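Phikz039 (Pseudomonas phage phikz, PDB 3ZBQ) is a phage-encoded protein of the tubulin family, known as PhuZ, and holds guanosine-5'-diphosphate in its nucleotide pocket. Local coordinates at residues L189-L192 and F193-E196; V117-L120 and Q121-E125; K42-D46 and D47-I51. All blocks are in the same frame, centred on the assembly; numbering follows the deposited sequence.

Overall arrangement
Three local contacts sample well-separated parts of one tubulin-like chain, each formed where a helix or loop turns into the next element. Contact 3 shapes the loop that leads into strand 49-51, an outermost strand of the sheet; contact 2 closes helix 109-122 just before strand 127-133; contact 1 ends helix 175-192. None touches another: the centres of contacts 1 and 2 lie 20 Å apart, those of 2 and 3 23 Å, and those of 1 and 3 24 Å. The bound GDP lies about 12 Å from the side chain of Asn44 in contact 3 and about 14 Å from that of Val117 in contact 2.

Contact 1 (L189-L192 and F193-E196); sequences LVIL and FNQE
Phe193 N donates a hydrogen bond to Leu189 O at 2.9 Å, and the same Phe193 N also makes a weak bond to Val190 O at 3.4 Å. One residue on, Asn194 N turns to Ile191 O at 3.1 Å; the N-H points almost straight at the oxygen (168°), yet the donor stands well above the carbonyl plane. Ile191 O also receives NE2 of His197. Leu192 O is served by a water at 2.7 Å, which in turn accepts from Gln195 N, bridging Leu192 O to Gln195, the residue where phi turns positive.

The ring of Phe193 runs beside Leu189, both side chains pointing the same way, and CE1 of Phe193 meets CD2 of Leu192 at 3.7 Å. Ile99 of strand 97-103 and Trp208 of helix 202-209 also touch this buried ring. With chi1 at 75°, the amide of Asn194 is swung between its own N and carbonyl carbon, which brings OD1 of Asn194 forward to accept from Glu196 N at 2.9 Å. Farther out, Asn194 ND2 has a weak bond to the hydroxyl of Tyr271, Asn194 O accepts from Lys6, and Gln195 NE2 binds Asp96. This is a helix C-terminus that runs into an Asx turn at Asn194, where helix 175-192 gives way to the loop before helix 202-209.

Contact 2 (V117-L120 and Q121-E125); sequences VSHL and QQQGE
A Schellman motif closes helix 109-122, the crossover helix of the beta-alpha-beta unit made with strands 97-103 and 127-133. Gly124, the first residue past helical angles, has a positive phi at which a CB would jam against the preceding carbonyl O. The turn is fastened by Glu125 N, which donates to Leu120 O at 3.0 Å, and by Gly124 N, which donates to Gln121 O. CB of Glu125 packs against CB of Leu120, while its carboxylate leads away to a salt bridge with Lys4.

Further back, Ser118 OG donates to OE1 of Gln122 at 3.0 Å, lying in the plane of that amide's carbonyl. The hydroxyl is anti to the nitrogen of its own residue (chi1 -174°), a setting that turns it along the helix to the extended glutamine. Gln123 instead folds back: a bend at chi2 of -52° carries its NE2 to His119 O at 3.2 Å. The same nitrogen sits over one face of the His119 imidazole, 3.6 Å above the plane and displaced toward the rim, with amide and ring 30° apart.

On the buried side CG1 of Val117 lies 3.9 Å from CD of Gln121, the two side chains running alongside each other, both in contact with Val127 of strand 127-133. NE2 of Gln121 passes on to the hydroxyl of Ser158, at the end of helix 138-158.

Contact 3 (K42-D46 and D47-I51); sequences KHNTD and DNTII
OD1 of Asn48 is gripped by Thr45 N at 2.7 Å and by Thr49 OG1 at 2.8 Å, the two donors arriving from opposite faces of the amide plane. This side chain clasps a surface turn in the loop that feeds strand 49-51, an outermost strand of the parallel part of the tubulin-like sheet. The other end of the same amide is also used: ND2 of Asn48 donates to His43 O at 3.1 Å in a bond that is practically straight (178°) and in plane for both groups. Both ends are thus engaged, which probably fixes the rotation of the amide.

A chi1 of 70° folds the Asn48 amide back over its own backbone, where it meets the chain from His43 to Thr45. The hydroxyl of Thr45 lies close by and accepts a weak bond from Asp47 N, while Thr45 O receives another weak one from Asn48 N.

Thr49 OG1, which donates to Asn48 OD1, in turn accepts from ND2 of Asn44 at 3.0 Å, in the plane of the Asn44 amide; that amide's OD1 takes the backbone N of His41, so it too is tied at both ends. Tyr32 of strand 30-34 touches Asn44, Asn48 and Thr49. One water donates to both Asp46 O and Thr49 O, 2.7 Å from each.

Contact 1 (L189-L192 and F193-E196)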
ATOM      1  N   LEU A 189      10.785  -7.280   5.079  1.00  7.49           N
ATOM      2  CA  LEU A 189       9.721  -7.249   6.075  1.00  7.37           C
ATOM      3  C   LEU A 189       9.421  -8.637   6.639  1.00  7.90           C
ATOM      4  O   LEU A 189       9.290  -8.808   7.859  1.00  8.07           O
ATOM      5  CB  LEU A 189       8.460  -6.613   5.475  1.00  6.70           C
ATOM      6  CG  LEU A 189       8.509  -5.086   5.315  1.00  5.78           C
ATOM      7  CD1 LEU A 189       7.227  -4.581   4.644  1.00  5.72           C
ATOM      8  CD2 LEU A 189       8.729  -4.389   6.666  1.00  6.99           C
ATOM      9  N   VAL A 190       9.323  -9.629   5.756  1.00  6.95           N
ATOM     10  CA  VAL A 190       9.094 -11.005   6.198  1.00  6.97           C
ATOM     11  C   VAL A 190      10.185 -11.456   7.181  1.00  6.25           C
ATOM     12  O   VAL A 190       9.883 -12.067   8.212  1.00  8.50           O
ATOM     13  CB  VAL A 190       8.992 -11.966   5.002  1.00  9.53           C
ATOM     14  CG1 VAL A 190       9.065 -13.401   5.471  1.00 13.78           C
ATOM     15  CG2 VAL A 190       7.688 -11.718   4.240  1.00  8.14           C
ATOM     16  N   ILE A 191      11.445 -11.154   6.873  1.00  6.01           N
ATOM     17  CA  ILE A 191      12.550 -11.437   7.807  1.00  5.82           C
ATOM     18  C   ILE A 191      12.369 -10.694   9.137  1.00  8.99           C
ATOM     19  O   ILE A 191      12.490 -11.294  10.228  1.00  7.57           O
ATOM     20  CB  ILE A 191      13.927 -11.063   7.186  1.00  8.70           C
ATOM     21  CG1 ILE A 191      14.253 -11.965   5.991  1.00  8.54           C
ATOM     22  CG2 ILE A 191      15.049 -11.142   8.228  1.00  7.44           C
ATOM     23  CD1 ILE A 191      15.468 -11.519   5.198  1.00 10.59           C
ATOM     24  N   LEU A 192      12.098  -9.390   9.065  1.00  7.45           N
ATOM     25  CA  LEU A 192      11.906  -8.591  10.282  1.00  5.95           C
ATOM     26  C   LEU A 192      10.865  -9.206  11.204  1.00  6.62           C
ATOM     27  O   LEU A 192      11.049  -9.248  12.424  1.00  7.56           O
ATOM     28  CB  LEU A 192      11.493  -7.151   9.948  1.00  7.09           C
ATOM     29  CG  LEU A 192      11.238  -6.252  11.171  1.00  7.40           C
ATOM     30  CD1 LEU A 192      12.516  -6.107  12.011  1.00  6.88           C
ATOM     31  CD2 LEU A 192      10.695  -4.873  10.763  1.00  7.38           C
ATOM     32  N   PHE A 193       9.794  -9.720  10.610  1.00  5.01           N
ATOM     33  CA  PHE A 193       8.640 -10.206  11.365  1.00  6.35           C
ATOM     34  C   PHE A 193       8.683 -11.708  11.678  1.00  5.81           C
ATOM     35  O   PHE A 193       7.722 -12.251  12.229  1.00  7.52           O
ATOM     36  CB  PHE A 193       7.355  -9.922  10.566  1.00  5.47           C
ATOM     37  CG  PHE A 193       7.065  -8.459  10.334  1.00  5.15           C
ATOM     38  CD1 PHE A 193       7.490  -7.486  11.226  1.00  7.08           C
ATOM     39  CD2 PHE A 193       6.326  -8.063   9.215  1.00  4.12           C
ATOM     40  CE1 PHE A 193       7.203  -6.138  11.010  1.00  5.33           C
ATOM     41  CE2 PHE A 193       6.027  -6.712   8.995  1.00  4.28           C
ATOM     42  CZ  PHE A 193       6.461  -5.752   9.886  1.00  5.31           C
ATOM     43  N   ASN A 194       9.768 -12.391  11.328  1.00  4.76           N
ATOM     44  CA  ASN A 194       9.742 -13.857  11.380  1.00  7.79           C
ATOM     45  C   ASN A 194       9.877 -14.466  12.796  1.00  9.23           C
ATOM     46  O   ASN A 194       9.799 -15.690  12.973  1.00  9.90           O
ATOM     47  CB  ASN A 194      10.723 -14.482  10.373  1.00  7.29           C
ATOM     48  CG  ASN A 194      12.192 -14.386  10.805  1.00 12.01           C
ATOM     49  OD1 ASN A 194      12.511 -14.090  11.959  1.00  8.87           O
ATOM     50  ND2 ASN A 194      13.094 -14.657   9.868  1.00 12.41           N
ATOM     51  N   GLN A 195      10.076 -13.593  13.783  1.00  7.84           N
ATOM     52  CA  GLN A 195      10.110 -13.972  15.200  1.00  8.82           C
ATOM     53  C   GLN A 195      11.298 -14.867  15.583  1.00 13.07           C
ATOM     54  O   GLN A 195      11.309 -15.459  16.676  1.00 13.36           O
ATOM     55  CB  GLN A 195       8.774 -14.599  15.623  1.00  9.08           C
ATOM     56  CG  GLN A 195       7.579 -13.652  15.491  1.00 10.06           C
ATOM     57  CD  GLN A 195       6.263 -14.306  15.859  1.00 16.92           C
ATOM     58  OE1 GLN A 195       6.234 -15.306  16.584  1.00 14.27           O
ATOM     59  NE2 GLN A 195       5.160 -13.750  15.354  1.00 11.42           N
ATOM     60  N   GLU A 196      12.309 -14.932  14.713  1.00 11.49           N
ATOM     61  CA  GLU A 196      13.502 -15.753  14.977  1.00 13.12           C
ATOM     62  C   GLU A 196      14.689 -14.997  15.570  1.00 12.41           C
ATOM     63  O   GLU A 196      15.725 -15.597  15.852  1.00 16.14           O
ATOM     64  CB  GLU A 196      13.980 -16.434  13.691  1.00 14.35           C
ATOM     65  CG  GLU A 196      12.983 -17.388  13.056  1.00 15.11           C
ATOM     66  CD  GLU A 196      13.407 -17.824  11.660  1.00 17.67           C
ATOM     67  OE1 GLU A 196      14.538 -17.484  11.232  1.00 19.43           O
ATOM     68  OE2 GLU A 196      12.603 -18.497  10.986  1.00 24.95           O
TER
HETATM   69  O   HOH W   1      10.298 -10.754  14.589  1.00  7.74           O

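Contact 2 (V117-L120 and Q121-E125)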
ATOM      1  N   VAL A 117      -6.866  -2.515   5.927  1.00  5.90           N
ATOM      2  CA  VAL A 117      -6.005  -1.882   6.934  1.00  6.41           C
ATOM      3  C   VAL A 117      -6.852  -1.277   8.043  1.00  7.44           C
ATOM      4  O   VAL A 117      -6.558  -1.440   9.236  1.00  6.66           O
ATOM      5  CB  VAL A 117      -5.125  -0.781   6.321  1.00  6.40           C
ATOM      6  CG1 VAL A 117      -4.316  -0.080   7.420  1.00  7.34           C
ATOM      7  CG2 VAL A 117      -4.189  -1.374   5.300  1.00  6.09           C
ATOM      8  N   SER A 118      -7.917  -0.589   7.648  1.00  4.61           N
ATOM      9  CA  SER A 118      -8.805   0.044   8.614  1.00  7.44           C
ATOM     10  C   SER A 118      -9.445  -0.988   9.538  1.00  9.14           C
ATOM     11  O   SER A 118      -9.443  -0.829  10.763  1.00  7.53           O
ATOM     12  CB  SER A 118      -9.891   0.853   7.909  1.00  8.61           C
ATOM     13  OG  SER A 118     -10.660   1.561   8.864  1.00  8.22           O
ATOM     14  N   HIS A 119      -9.977  -2.049   8.945  1.00  7.78           N
ATOM     15  CA  HIS A 119     -10.619  -3.107   9.716  1.00  8.89           C
ATOM     16  C   HIS A 119      -9.615  -3.753  10.658  1.00  9.65           C
ATOM     17  O   HIS A 119      -9.895  -3.936  11.840  1.00 10.99           O
ATOM     18  CB  HIS A 119     -11.209  -4.172   8.794  1.00  9.18           C
ATOM     19  CG  HIS A 119     -11.949  -5.249   9.520  1.00 11.88           C
ATOM     20  ND1 HIS A 119     -13.310  -5.200   9.728  1.00 13.05           N
ATOM     21  CD2 HIS A 119     -11.515  -6.389  10.110  1.00 11.77           C
ATOM     22  CE1 HIS A 119     -13.687  -6.273  10.404  1.00 13.65           C
ATOM     23  NE2 HIS A 119     -12.618  -7.007  10.649  1.00 14.09           N
ATOM     24  N   LEU A 120      -8.446  -4.100  10.131  1.00  5.88           N
ATOM     25  CA  LEU A 120      -7.429  -4.770  10.948  1.00  9.06           C
ATOM     26  C   LEU A 120      -6.963  -3.884  12.099  1.00  9.38           C
ATOM     27  O   LEU A 120      -6.779  -4.353  13.224  1.00  7.80           O
ATOM     28  CB  LEU A 120      -6.229  -5.179  10.091  1.00  8.18           C
ATOM     29  CG  LEU A 120      -6.413  -6.246   9.015  1.00 12.52           C
ATOM     30  CD1 LEU A 120      -5.299  -6.124   7.983  1.00 15.09           C
ATOM     31  CD2 LEU A 120      -6.413  -7.631   9.606  1.00 14.80           C
ATOM     32  N   GLN A 121      -6.749  -2.601  11.812  1.00  8.03           N
ATOM     33  CA  GLN A 121      -6.258  -1.682  12.832  1.00  8.71           C
ATOM     34  C   GLN A 121      -7.295  -1.429  13.919  1.00 11.19           C
ATOM     35  O   GLN A 121      -6.950  -1.283  15.096  1.00  7.77           O
ATOM     36  CB  GLN A 121      -5.718  -0.385  12.202  1.00  8.15           C
ATOM     37  CG  GLN A 121      -4.417  -0.655  11.446  1.00  6.98           C
ATOM     38  CD  GLN A 121      -3.585   0.571  11.156  1.00  5.97           C
ATOM     39  OE1 GLN A 121      -2.374   0.454  10.942  1.00  6.88           O
ATOM     40  NE2 GLN A 121      -4.218   1.744  11.107  1.00  5.97           N
ATOM     41  N   GLN A 122      -8.568  -1.426  13.539  1.00  8.49           N
ATOM     42  CA  GLN A 122      -9.635  -1.328  14.535  1.00 11.23           C
ATOM     43  C   GLN A 122      -9.690  -2.552  15.454  1.00 12.19           C
ATOM     44  O   GLN A 122     -10.205  -2.464  16.566  1.00 16.87           O
ATOM     45  CB  GLN A 122     -10.988  -1.089  13.859  1.00 10.34           C
ATOM     46  CG  GLN A 122     -11.105   0.290  13.221  1.00  9.69           C
ATOM     47  CD  GLN A 122     -12.364   0.432  12.395  1.00 17.35           C
ATOM     48  OE1 GLN A 122     -12.308   0.737  11.205  1.00 18.18           O
ATOM     49  NE2 GLN A 122     -13.511   0.204  13.022  1.00 22.78           N
ATOM     50  N   GLN A 123      -9.159  -3.684  14.994  1.00 11.58           N
ATOM     51  CA  GLN A 123      -9.058  -4.889  15.834  1.00 10.79           C
ATOM     52  C   GLN A 123      -7.788  -4.903  16.687  1.00 12.94           C
ATOM     53  O   GLN A 123      -7.563  -5.845  17.442  1.00 15.20           O
ATOM     54  CB  GLN A 123      -9.078  -6.174  14.988  1.00 11.61           C
ATOM     55  CG  GLN A 123     -10.125  -6.224  13.914  1.00 17.21           C
ATOM     56  CD  GLN A 123     -11.501  -5.931  14.437  1.00 22.73           C
ATOM     57  OE1 GLN A 123     -11.882  -6.409  15.506  1.00 31.69           O
ATOM     58  NE2 GLN A 123     -12.264  -5.133  13.687  1.00 25.36           N
ATOM     59  N   GLY A 124      -6.950  -3.877  16.546  1.00  9.64           N
ATOM     60  CA  GLY A 124      -5.696  -3.797  17.285  1.00  8.88           C
ATOM     61  C   GLY A 124      -4.494  -4.436  16.597  1.00 10.32           C
ATOM     62  O   GLY A 124      -3.436  -4.578  17.207  1.00  8.34           O
ATOM     63  N   GLU A 125      -4.634  -4.805  15.325  1.00  8.10           N
ATOM     64  CA  GLU A 125      -3.538  -5.482  14.626  1.00  5.69           C
ATOM     65  C   GLU A 125      -2.434  -4.523  14.184  1.00  6.10           C
ATOM     66  O   GLU A 125      -2.636  -3.303  14.097  1.00  6.91           O
ATOM     67  CB  GLU A 125      -4.057  -6.254  13.403  1.00  7.07           C
ATOM     68  CG  GLU A 125      -5.243  -7.165  13.680  1.00  7.89           C
ATOM     69  CD  GLU A 125      -4.901  -8.376  14.534  1.00 11.68           C
ATOM     70  OE1 GLU A 125      -3.705  -8.688  14.713  1.00  8.77           O
ATOM     71  OE2 GLU A 125      -5.848  -9.040  15.007  1.00 12.97           O
TER

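Contact 3 (K42-D46 and D47-I51)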
ATOM      1  N   LYS A  42      -1.171 -18.488 -11.993  1.00 18.96           N
ATOM      2  CA  LYS A  42      -0.938 -19.882 -11.621  1.00 25.08           C
ATOM      3  C   LYS A  42      -0.887 -20.129 -10.108  1.00 26.86           C
ATOM      4  O   LYS A  42      -1.120 -21.249  -9.652  1.00 30.15           O
ATOM      5  CB  LYS A  42       0.350 -20.395 -12.269  1.00 31.03           C
ATOM      6  CG  LYS A  42       0.472 -21.909 -12.289  1.00 39.10           C
ATOM      7  CD  LYS A  42       1.790 -22.336 -12.917  1.00 49.95           C
ATOM      8  CE  LYS A  42       1.704 -23.747 -13.481  1.00 52.05           C
ATOM      9  NZ  LYS A  42       3.015 -24.249 -13.983  1.00 52.52           N
ATOM     10  N   HIS A  43      -0.592 -19.090  -9.331  1.00 21.85           N
ATOM     11  CA  HIS A  43      -0.446 -19.261  -7.883  1.00 24.09           C
ATOM     12  C   HIS A  43      -1.697 -18.853  -7.090  1.00 23.89           C
ATOM     13  O   HIS A  43      -1.712 -18.908  -5.854  1.00 22.58           O
ATOM     14  CB  HIS A  43       0.805 -18.539  -7.377  1.00 22.01           C
ATOM     15  CG  HIS A  43       2.074 -19.021  -8.014  1.00 29.45           C
ATOM     16  ND1 HIS A  43       2.454 -20.348  -8.003  1.00 28.47           N
ATOM     17  CD2 HIS A  43       3.047 -18.357  -8.683  1.00 27.79           C
ATOM     18  CE1 HIS A  43       3.604 -20.481  -8.642  1.00 27.22           C
ATOM     19  NE2 HIS A  43       3.988 -19.286  -9.059  1.00 26.62           N
ATOM     20  N   ASN A  44      -2.747 -18.456  -7.802  1.00 19.11           N
ATOM     21  CA  ASN A  44      -4.040 -18.232  -7.167  1.00 17.98           C
ATOM     22  C   ASN A  44      -4.790 -19.544  -7.054  1.00 23.42           C
ATOM     23  O   ASN A  44      -5.007 -20.227  -8.053  1.00 21.99           O
ATOM     24  CB  ASN A  44      -4.884 -17.236  -7.956  1.00 17.69           C
ATOM     25  CG  ASN A  44      -4.320 -15.838  -7.917  1.00 16.70           C
ATOM     26  OD1 ASN A  44      -3.718 -15.372  -8.887  1.00 19.20           O
ATOM     27  ND2 ASN A  44      -4.503 -15.155  -6.786  1.00 14.95           N
ATOM     28  N   THR A  45      -5.182 -19.895  -5.834  1.00 17.38           N
ATOM     29  CA  THR A  45      -5.951 -21.113  -5.598  1.00 21.64           C
ATOM     30  C   THR A  45      -7.320 -20.768  -5.020  1.00 21.97           C
ATOM     31  O   THR A  45      -7.582 -19.613  -4.672  1.00 17.99           O
ATOM     32  CB  THR A  45      -5.226 -22.062  -4.629  1.00 25.49           C
ATOM     33  OG1 THR A  45      -5.236 -21.504  -3.308  1.00 21.88           O
ATOM     34  CG2 THR A  45      -3.785 -22.295  -5.080  1.00 21.50           C
ATOM     35  N   ASP A  46      -8.192 -21.768  -4.918  1.00 23.47           N
ATOM     36  CA  ASP A  46      -9.495 -21.569  -4.296  1.00 27.50           C
ATOM     37  C   ASP A  46      -9.317 -21.271  -2.810  1.00 20.93           C
ATOM     38  O   ASP A  46     -10.165 -20.626  -2.193  1.00 25.58           O
ATOM     39  CB  ASP A  46     -10.387 -22.804  -4.472  1.00 30.65           C
ATOM     40  CG  ASP A  46     -10.616 -23.163  -5.929  1.00 33.94           C
ATOM     41  OD1 ASP A  46     -10.509 -22.265  -6.788  1.00 33.24           O
ATOM     42  OD2 ASP A  46     -10.904 -24.348  -6.211  1.00 37.25           O
ATOM     43  N   ASP A  47      -8.207 -21.740  -2.242  1.00 20.88           N
ATOM     44  CA  ASP A  47      -7.945 -21.572  -0.816  1.00 22.74           C
ATOM     45  C   ASP A  47      -7.356 -20.214  -0.435  1.00 21.29           C
ATOM     46  O   ASP A  47      -7.549 -19.755   0.690  1.00 24.39           O
ATOM     47  CB  ASP A  47      -7.044 -22.697  -0.298  1.00 24.43           C
ATOM     48  CG  ASP A  47      -7.730 -24.049  -0.332  1.00 32.63           C
ATOM     49  OD1 ASP A  47      -8.980 -24.076  -0.254  1.00 33.47           O
ATOM     50  OD2 ASP A  47      -7.026 -25.075  -0.443  1.00 39.77           O
ATOM     51  N   ASN A  48      -6.652 -19.566  -1.359  1.00 14.50           N
ATOM     52  CA  ASN A  48      -5.954 -18.326  -1.016  1.00 13.19           C
ATOM     53  C   ASN A  48      -6.481 -17.065  -1.708  1.00 11.90           C
ATOM     54  O   ASN A  48      -5.901 -15.987  -1.576  1.00  8.93           O
ATOM     55  CB  ASN A  48      -4.437 -18.469  -1.239  1.00 13.83           C
ATOM     56  CG  ASN A  48      -4.053 -18.559  -2.710  1.00 16.89           C
ATOM     57  OD1 ASN A  48      -4.895 -18.446  -3.610  1.00 14.81           O
ATOM     58  ND2 ASN A  48      -2.770 -18.757  -2.961  1.00 15.22           N
ATOM     59  N   THR A  49      -7.583 -17.196  -2.437  1.00  9.47           N
ATOM     60  CA  THR A  49      -8.074 -16.091  -3.252  1.00  8.82           C
ATOM     61  C   THR A  49      -9.562 -15.875  -3.045  1.00  8.35           C
ATOM     62  O   THR A  49     -10.334 -16.838  -3.004  1.00  9.25           O
ATOM     63  CB  THR A  49      -7.809 -16.364  -4.745  1.00  8.56           C
ATOM     64  OG1 THR A  49      -6.397 -16.506  -4.956  1.00 10.94           O
ATOM     65  CG2 THR A  49      -8.353 -15.227  -5.636  1.00  8.53           C
ATOM     66  N   ILE A  50      -9.952 -14.614  -2.885  1.00  5.65           N
ATOM     67  CA  ILE A  50     -11.360 -14.228  -2.865  1.00  8.41           C
ATOM     68  C   ILE A  50     -11.586 -13.216  -3.977  1.00  8.19           C
ATOM     69  O   ILE A  50     -10.950 -12.159  -4.002  1.00  7.16           O
ATOM     70  CB  ILE A  50     -11.779 -13.588  -1.520  1.00  9.28           C
ATOM     71  CG1 ILE A  50     -11.825 -14.636  -0.418  1.00 10.24           C
ATOM     72  CG2 ILE A  50     -13.154 -12.938  -1.648  1.00 10.67           C
ATOM     73  CD1 ILE A  50     -12.080 -14.042   0.962  1.00 13.06           C
ATOM     74  N   ILE A  51     -12.479 -13.554  -4.901  1.00  7.63           N
ATOM     75  CA  ILE A  51     -12.873 -12.642  -5.973  1.00  7.58           C
ATOM     76  C   ILE A  51     -14.270 -12.099  -5.675  1.00 10.01           C
ATOM     77  O   ILE A  51     -15.215 -12.865  -5.496  1.00 11.88           O
ATOM     78  CB  ILE A  51     -12.850 -13.340  -7.340  1.00  8.39           C
ATOM     79  CG1 ILE A  51     -11.460 -13.916  -7.611  1.00 11.43           C
ATOM     80  CG2 ILE A  51     -13.250 -12.363  -8.458  1.00  9.94           C
ATOM     81  CD1 ILE A  51     -10.340 -12.879  -7.529  1.00  8.72           C
TER
HETATM   82  O   HOH W   2     -11.198 -18.403  -1.025  1.00 21.38           O